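Local coordinates for protein ornithine carbamoyltransferase, mitochondrial (Coccidioides immitis, PDB 3SDS) that catalyses the transfer of the carbamoyl group from carbamoyl phosphate to L-ornithine, giving L-citrulline and phosphate in arginine biosynthesis, at residues T33-E36 / F37-V41. Residues are numbered along the deposited sequence; the frame is centred on the assembly and turned at random.
Sequences TPTE and FATLV
A capping box opens helix 34-51 of the carbamoyl phosphate-binding domain, and the first backbone bonds of the helix follow directly from it. Thr33 O accepts from Phe37 N at 3.1 Å, and Pro34 O accepts from Ala38 N at the same distance. Thr33 is the N-cap. Its OG1 accepts from Glu36 N at 3.1 Å, in a nearly straight bond. Glu36 answers in return: its OE1 accepts from Thr33 N at 3.0 Å. This donor meets the anti side of the carboxylate and lies 32° out of its plane. CG of Glu36 stands beside its own backbone N (chi1 -77°), and the extended chain then runs back to the start of the helix. OE2 forms a salt bridge with Arg24, so both carboxylate oxygens are engaged. Pro34 fits the first helical position, where its missing N-H costs no helical bond.

Phe37 and Leu40 are buried, and both touch Ile160 of helix 156-169. CG of Phe37 lies anti to the backbone N (chi1 -176°), which carries its ring away from residues 33-36, toward Ile29 and Ile160. Helix 156-169 also carries Gln158, which probably binds carbamoyl phosphate, as in related enzymes; the side chains of Phe37 and Gln158 are about 9 Å apart. Leu40 N donates to Glu36 O at 3.3 Å, and Leu40 CG lies beside that same oxygen. On the more exposed side, Thr35 O receives two bonds from Thr39. Thr39 N approaches nearly along the C=O axis, while Thr39 OG1 reaches Thr35 O at 3.1 Å from above the carbonyl plane.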
ATOM      1  N   THR A  33     -34.037  -4.073   0.195  1.00 40.78           N
ATOM      2  CA  THR A  33     -35.413  -3.789  -0.213  1.00 41.29           C
ATOM      3  C   THR A  33     -35.341  -2.884  -1.425  1.00 40.76           C
ATOM      4  O   THR A  33     -34.296  -2.285  -1.677  1.00 39.62           O
ATOM      5  CB  THR A  33     -36.218  -3.052   0.887  1.00 42.35           C
ATOM      6  OG1 THR A  33     -35.547  -1.831   1.230  1.00 41.67           O
ATOM      7  CG2 THR A  33     -36.404  -3.929   2.147  1.00 41.99           C
ATOM      8  N   PRO A  34     -36.451  -2.758  -2.178  1.00 41.74           N
ATOM      9  CA  PRO A  34     -36.447  -1.768  -3.266  1.00 41.16           C
ATOM     10  C   PRO A  34     -36.173  -0.334  -2.770  1.00 41.40           C
ATOM     11  O   PRO A  34     -35.418   0.380  -3.435  1.00 41.40           O
ATOM     12  CB  PRO A  34     -37.843  -1.891  -3.869  1.00 41.88           C
ATOM     13  CG  PRO A  34     -38.327  -3.231  -3.453  1.00 42.69           C
ATOM     14  CD  PRO A  34     -37.723  -3.505  -2.116  1.00 42.63           C
ATOM     15  N   THR A  35     -36.725   0.077  -1.621  1.00 41.71           N
ATOM     16  CA  THR A  35     -36.420   1.405  -1.062  1.00 42.10           C
ATOM     17  C   THR A  35     -34.925   1.614  -0.751  1.00 41.21           C
ATOM     18  O   THR A  35     -34.331   2.611  -1.150  1.00 41.01           O
ATOM     19  CB  THR A  35     -37.238   1.682   0.207  1.00 43.49           C
ATOM     20  OG1 THR A  35     -38.639   1.630  -0.111  1.00 46.62           O
ATOM     21  CG2 THR A  35     -36.903   3.065   0.805  1.00 42.56           C
ATOM     22  N   GLU A  36     -34.329   0.669  -0.028  1.00 41.14           N
ATOM     23  CA  GLU A  36     -32.921   0.719   0.322  1.00 40.20           C
ATOM     24  C   GLU A  36     -32.025   0.836  -0.915  1.00 39.27           C
ATOM     25  O   GLU A  36     -30.971   1.482  -0.850  1.00 39.08           O
ATOM     26  CB  GLU A  36     -32.516  -0.524   1.134  1.00 40.42           C
ATOM     27  CG  GLU A  36     -32.921  -0.535   2.612  1.00 41.34           C
ATOM     28  CD  GLU A  36     -32.712  -1.914   3.266  1.00 43.41           C
ATOM     29  OE1 GLU A  36     -32.584  -2.918   2.507  1.00 42.72           O
ATOM     30  OE2 GLU A  36     -32.696  -1.997   4.532  1.00 43.73           O
ATOM     31  N   PHE A  37     -32.426   0.216  -2.027  1.00 38.69           N
ATOM     32  CA  PHE A  37     -31.601   0.229  -3.235  1.00 37.67           C
ATOM     33  C   PHE A  37     -31.687   1.567  -3.961  1.00 37.84           C
ATOM     34  O   PHE A  37     -30.672   2.096  -4.438  1.00 37.27           O
ATOM     35  CB  PHE A  37     -31.964  -0.925  -4.184  1.00 37.83           C
ATOM     36  CG  PHE A  37     -31.079  -1.009  -5.405  1.00 37.22           C
ATOM     37  CD1 PHE A  37     -29.845  -1.652  -5.349  1.00 36.19           C
ATOM     38  CD2 PHE A  37     -31.465  -0.423  -6.604  1.00 37.22           C
ATOM     39  CE1 PHE A  37     -29.021  -1.709  -6.480  1.00 35.33           C
ATOM     40  CE2 PHE A  37     -30.648  -0.487  -7.732  1.00 36.18           C
ATOM     41  CZ  PHE A  37     -29.432  -1.128  -7.671  1.00 34.95           C
ATOM     42  N   ALA A  38     -32.892   2.115  -4.057  1.00 38.57           N
ATOM     43  CA  ALA A  38     -33.042   3.415  -4.687  1.00 39.10           C
ATOM     44  C   ALA A  38     -32.283   4.502  -3.905  1.00 39.53           C
ATOM     45  O   ALA A  38     -31.697   5.418  -4.517  1.00 40.07           O
ATOM     46  CB  ALA A  38     -34.481   3.765  -4.855  1.00 39.86           C
ATOM     47  N   THR A  39     -32.264   4.377  -2.572  1.00 39.53           N
ATOM     48  CA  THR A  39     -31.594   5.336  -1.682  1.00 39.70           C
ATOM     49  C   THR A  39     -30.059   5.347  -1.858  1.00 38.84           C
ATOM     50  O   THR A  39     -29.428   6.423  -1.874  1.00 38.48           O
ATOM     51  CB  THR A  39     -31.997   5.094  -0.203  1.00 40.18           C
ATOM     52  OG1 THR A  39     -33.397   5.345  -0.051  1.00 41.89           O
ATOM     53  CG2 THR A  39     -31.236   6.002   0.752  1.00 39.54           C
ATOM     54  N   LEU A  40     -29.467   4.157  -2.010  1.00 38.04           N
ATOM     55  CA  LEU A  40     -28.026   4.045  -2.284  1.00 37.17           C
ATOM     56  C   LEU A  40     -27.677   4.745  -3.607  1.00 37.22           C
ATOM     57  O   LEU A  40     -26.652   5.442  -3.718  1.00 36.93           O
ATOM     58  CB  LEU A  40     -27.570   2.576  -2.299  1.00 36.51           C
ATOM     59  CG  LEU A  40     -27.564   1.776  -0.982  1.00 36.71           C
ATOM     60  CD1 LEU A  40     -27.041   0.367  -1.202  1.00 35.42           C
ATOM     61  CD2 LEU A  40     -26.727   2.461   0.083  1.00 36.36           C
ATOM     62  N   VAL A  41     -28.553   4.584  -4.594  1.00 37.27           N
ATOM     63  CA  VAL A  41     -28.332   5.189  -5.884  1.00 37.42           C
ATOM     64  C   VAL A  41     -28.507   6.717  -5.816  1.00 37.98           C
ATOM     65  O   VAL A  41     -27.640   7.456  -6.303  1.00 38.13           O
ATOM     66  CB  VAL A  41     -29.183   4.492  -7.008  1.00 38.11           C
ATOM     67  CG1 VAL A  41     -29.083   5.236  -8.331  1.00 37.75           C
ATOM     68  CG2 VAL A  41     -28.703   3.059  -7.210  1.00 37.07           C
TER